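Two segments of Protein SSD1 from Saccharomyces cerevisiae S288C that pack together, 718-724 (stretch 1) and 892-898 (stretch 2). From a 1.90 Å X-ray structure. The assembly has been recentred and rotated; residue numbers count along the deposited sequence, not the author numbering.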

ATOM      1  N   LEU A 718      -9.923 -10.555  -3.233  1.00 36.07           N
ATOM      2  CA  LEU A 718      -9.243 -11.720  -2.678  1.00 34.64           C
ATOM      3  C   LEU A 718     -10.127 -12.449  -1.674  1.00 33.97           C
ATOM      4  O   LEU A 718     -10.153 -13.686  -1.642  1.00 34.02           O
ATOM      5  CB  LEU A 718      -7.932 -11.292  -2.018  1.00 36.21           C
ATOM      6  CG  LEU A 718      -7.148 -12.428  -1.363  1.00 39.27           C
ATOM      7  CD1 LEU A 718      -6.790 -13.494  -2.382  1.00 40.18           C
ATOM      8  CD2 LEU A 718      -5.905 -11.888  -0.681  1.00 40.73           C
ATOM      9  N   CYS A 719     -10.848 -11.703  -0.836  1.00 34.09           N
ATOM     10  CA  CYS A 719     -11.753 -12.332   0.118  1.00 34.85           C
ATOM     11  C   CYS A 719     -12.852 -13.099  -0.605  1.00 33.49           C
ATOM     12  O   CYS A 719     -13.208 -14.214  -0.210  1.00 35.19           O
ATOM     13  CB  CYS A 719     -12.354 -11.275   1.041  1.00 34.50           C
ATOM     14  SG  CYS A 719     -11.208 -10.646   2.266  1.00 36.93           S
ATOM     15  N   LYS A 720     -13.408 -12.509  -1.663  1.00 35.30           N
ATOM     16  CA  LYS A 720     -14.394 -13.205  -2.479  1.00 38.97           C
ATOM     17  C   LYS A 720     -13.815 -14.474  -3.092  1.00 37.79           C
ATOM     18  O   LYS A 720     -14.498 -15.505  -3.169  1.00 37.62           O
ATOM     19  CB  LYS A 720     -14.892 -12.254  -3.564  1.00 45.23           C
ATOM     20  CG  LYS A 720     -15.898 -12.834  -4.526  1.00 51.27           C
ATOM     21  CD  LYS A 720     -16.428 -11.720  -5.418  1.00 56.61           C
ATOM     22  CE  LYS A 720     -16.768 -12.205  -6.814  1.00 61.36           C
ATOM     23  NZ  LYS A 720     -16.318 -11.220  -7.840  1.00 63.67           N
ATOM     24  N   THR A 721     -12.556 -14.414  -3.535  1.00 33.39           N
ATOM     25  CA  THR A 721     -11.909 -15.571  -4.146  1.00 33.79           C
ATOM     26  C   THR A 721     -11.637 -16.652  -3.107  1.00 35.77           C
ATOM     27  O   THR A 721     -11.872 -17.842  -3.357  1.00 35.26           O
ATOM     28  CB  THR A 721     -10.607 -15.133  -4.826  1.00 32.83           C
ATOM     29  OG1 THR A 721     -10.884 -14.192  -5.873  1.00 33.30           O
ATOM     30  CG2 THR A 721      -9.891 -16.319  -5.416  1.00 32.64           C
ATOM     31  N   ILE A 722     -11.163 -16.253  -1.927  1.00 39.00           N
ATOM     32  CA  ILE A 722     -10.919 -17.216  -0.861  1.00 41.89           C
ATOM     33  C   ILE A 722     -12.204 -17.953  -0.505  1.00 43.48           C
ATOM     34  O   ILE A 722     -12.194 -19.162  -0.244  1.00 44.45           O
ATOM     35  CB  ILE A 722     -10.311 -16.504   0.362  1.00 42.31           C
ATOM     36  CG1 ILE A 722      -8.845 -16.158   0.095  1.00 41.81           C
ATOM     37  CG2 ILE A 722     -10.454 -17.372   1.601  1.00 43.59           C
ATOM     38  CD1 ILE A 722      -8.250 -15.162   1.075  1.00 40.68           C
ATOM     39  N   ASN A 723     -13.329 -17.239  -0.469  1.00 44.65           N
ATOM     40  CA  ASN A 723     -14.583 -17.879  -0.086  1.00 44.77           C
ATOM     41  C   ASN A 723     -15.163 -18.722  -1.215  1.00 45.26           C
ATOM     42  O   ASN A 723     -15.865 -19.707  -0.957  1.00 45.14           O
ATOM     43  CB  ASN A 723     -15.602 -16.832   0.355  1.00 45.04           C
ATOM     44  CG  ASN A 723     -15.314 -16.292   1.740  1.00 44.65           C
ATOM     45  OD1 ASN A 723     -14.534 -16.872   2.498  1.00 44.57           O
ATOM     46  ND2 ASN A 723     -15.959 -15.187   2.088  1.00 44.80           N
ATOM     47  N   ASP A 724     -14.905 -18.339  -2.464  1.00 42.96           N
ATOM     48  CA  ASP A 724     -15.349 -19.146  -3.593  1.00 44.42           C
ATOM     49  C   ASP A 724     -14.533 -20.427  -3.695  1.00 43.85           C
ATOM     50  O   ASP A 724     -15.074 -21.488  -4.021  1.00 44.46           O
ATOM     51  CB  ASP A 724     -15.249 -18.320  -4.876  1.00 47.17           C
ATOM     52  CG  ASP A 724     -15.657 -19.095  -6.117  1.00 50.32           C
ATOM     53  OD1 ASP A 724     -14.963 -20.073  -6.471  1.00 51.13           O
ATOM     54  OD2 ASP A 724     -16.659 -18.706  -6.755  1.00 51.66           O
ATOM     55  N   LEU A 892      -6.125 -22.796   8.776  1.00 35.51           N
ATOM     56  CA  LEU A 892      -7.457 -22.637   8.208  1.00 36.27           C
ATOM     57  C   LEU A 892      -7.678 -21.160   7.903  1.00 36.09           C
ATOM     58  O   LEU A 892      -7.450 -20.302   8.762  1.00 35.46           O
ATOM     59  CB  LEU A 892      -8.513 -23.159   9.182  1.00 37.07           C
ATOM     60  CG  LEU A 892      -8.442 -24.667   9.441  1.00 39.02           C
ATOM     61  CD1 LEU A 892      -8.935 -25.006  10.837  1.00 38.58           C
ATOM     62  CD2 LEU A 892      -9.244 -25.424   8.396  1.00 41.09           C
ATOM     63  N   LEU A 893      -8.097 -20.867   6.675  1.00 38.06           N
ATOM     64  CA  LEU A 893      -8.187 -19.500   6.178  1.00 38.03           C
ATOM     65  C   LEU A 893      -9.604 -19.214   5.710  1.00 36.57           C
ATOM     66  O   LEU A 893     -10.189 -20.001   4.958  1.00 36.97           O
ATOM     67  CB  LEU A 893      -7.186 -19.266   5.038  1.00 39.26           C
ATOM     68  CG  LEU A 893      -7.278 -17.934   4.288  1.00 40.62           C
ATOM     69  CD1 LEU A 893      -6.924 -16.764   5.193  1.00 42.33           C
ATOM     70  CD2 LEU A 893      -6.371 -17.946   3.057  1.00 40.31           C
ATOM     71  N   ARG A 894     -10.154 -18.101   6.191  1.00 34.84           N
ATOM     72  CA  ARG A 894     -11.512 -17.689   5.895  1.00 37.88           C
ATOM     73  C   ARG A 894     -11.593 -16.174   5.764  1.00 34.28           C
ATOM     74  O   ARG A 894     -10.795 -15.438   6.345  1.00 35.02           O
ATOM     75  CB  ARG A 894     -12.474 -18.130   6.994  1.00 43.75           C
ATOM     76  CG  ARG A 894     -13.516 -19.082   6.547  1.00 49.53           C
ATOM     77  CD  ARG A 894     -14.311 -19.523   7.752  1.00 51.38           C
ATOM     78  NE  ARG A 894     -15.200 -18.469   8.225  1.00 49.96           N
ATOM     79  CZ  ARG A 894     -16.484 -18.368   7.894  1.00 47.95           C
ATOM     80  NH1 ARG A 894     -17.210 -17.372   8.382  1.00 47.99           N
ATOM     81  NH2 ARG A 894     -17.046 -19.258   7.084  1.00 46.41           N
ATOM     82  N   ALA A 895     -12.606 -15.724   5.025  1.00 33.16           N
ATOM     83  CA  ALA A 895     -13.040 -14.329   5.001  1.00 36.38           C
ATOM     84  C   ALA A 895     -14.427 -14.252   5.640  1.00 34.54           C
ATOM     85  O   ALA A 895     -15.399 -14.777   5.084  1.00 35.22           O
ATOM     86  CB  ALA A 895     -13.060 -13.778   3.575  1.00 39.45           C
ATOM     87  N   GLU A 896     -14.517 -13.609   6.811  1.00 33.78           N
ATOM     88  CA  GLU A 896     -15.796 -13.426   7.492  1.00 34.30           C
ATOM     89  C   GLU A 896     -16.588 -12.346   6.762  1.00 34.40           C
ATOM     90  O   GLU A 896     -16.111 -11.215   6.622  1.00 33.67           O
ATOM     91  CB  GLU A 896     -15.609 -12.995   8.948  1.00 36.70           C
ATOM     92  CG  GLU A 896     -14.540 -13.712   9.743  1.00 39.95           C
ATOM     93  CD  GLU A 896     -14.914 -15.122  10.123  1.00 43.09           C
ATOM     94  OE1 GLU A 896     -16.057 -15.540   9.842  1.00 45.58           O
ATOM     95  OE2 GLU A 896     -14.054 -15.811  10.709  1.00 43.18           O
ATOM     96  N   VAL A 897     -17.782 -12.682   6.292  1.00 35.04           N
ATOM     97  CA  VAL A 897     -18.621 -11.740   5.562  1.00 36.92           C
ATOM     98  C   VAL A 897     -19.651 -11.159   6.519  1.00 38.03           C
ATOM     99  O   VAL A 897     -20.214 -11.878   7.356  1.00 37.15           O
ATOM    100  CB  VAL A 897     -19.307 -12.433   4.369  1.00 40.39           C
ATOM    101  CG1 VAL A 897     -20.277 -11.485   3.682  1.00 41.21           C
ATOM    102  CG2 VAL A 897     -18.259 -12.949   3.394  1.00 42.27           C
ATOM    103  N   GLY A 898     -19.916  -9.857   6.385  1.00 39.75           N
ATOM    104  CA  GLY A 898     -20.873  -9.189   7.248  1.00 44.41           C
ATOM    105  C   GLY A 898     -20.700  -7.685   7.365  1.00 50.52           C
ATOM    106  O   GLY A 898     -21.693  -6.955   7.437  1.00 51.44           O
TER

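The most unusual feature of this contact is that one helical side chain, the amide of Asn723, reads both backbone polar groups of a single strand residue, Ala895. The two bonds are unequal. Asn723 ND2 donates to Ala895 O across 3.1 Å with an N-H...O angle of 157°, whereas Ala895 N donates to Asn723 OD1 across 3.4 Å at 150°, a weak bond by comparison. A carboxamide suits this position because it carries a donor and an acceptor side by side, matching the N-H and C=O of one extended residue. The fit is imperfect: Asn723 OD1 also lies 3.4 Å from Ala895 O, and since both are acceptors that approach contributes no hydrogen bond.

The side-chain geometry accounts for the reach. The CA-to-CB bond of Asn723 points sideways relative to the strand, but with chi1 at -76° (m) and chi2 at -15° the amide end comes nearer to it. The same nitrogen has apolar neighbours, with Asn723 ND2 3.5 Å from Ala895 CB and 3.5 Å from Val897 CG2, so two methyl groups lie against the amide nitrogen as it bonds to the backbone.

Ala895 is also where the two backbones are nearest in register, with Ala895 CA lying 5.4 Å from Cys719 CA. The CA-to-CB bond of Ala895 points toward the helix, and Ala895 CB meets Cys719 CB at 3.6 Å. The single methyl group fills the short distance between the chains. Cys719, whose CA-to-CB bond points sideways, makes this contact through CB; its rotamer is m. Both residues are buried.

One turn along from Cys719, Ile722 extends the apolar part of the contact. Its CA-to-CB bond points toward the strand, and Ile722 CD1 packs 3.9 Å from Leu893 CD2. Leu893 starts out sideways, but its t,p conformation brings the end of the chain nearer to the helix. Ile722 CG2 meanwhile lies 4.4 Å from both Arg894 CA and Ala895 N, packing against the strand backbone.

From Arg894 to Glu896 the CA-to-CB directions alternate away, toward, away. The charged groups of Arg894 and Glu896 pair with each other in a salt bridge, Arg894 NH1 to Glu896 OE1 at 2.6 Å and 174°. On the helix, Lys720 likewise points away and is exposed. The helix and strand axes approach to 7.4 Å at 123° between their N-to-C directions, so the elements cross obliquely. The 275 Å² buried, both sides summed, is modest; Ala895, Ile722 and Asn723 contribute most of it, in nearly equal parts.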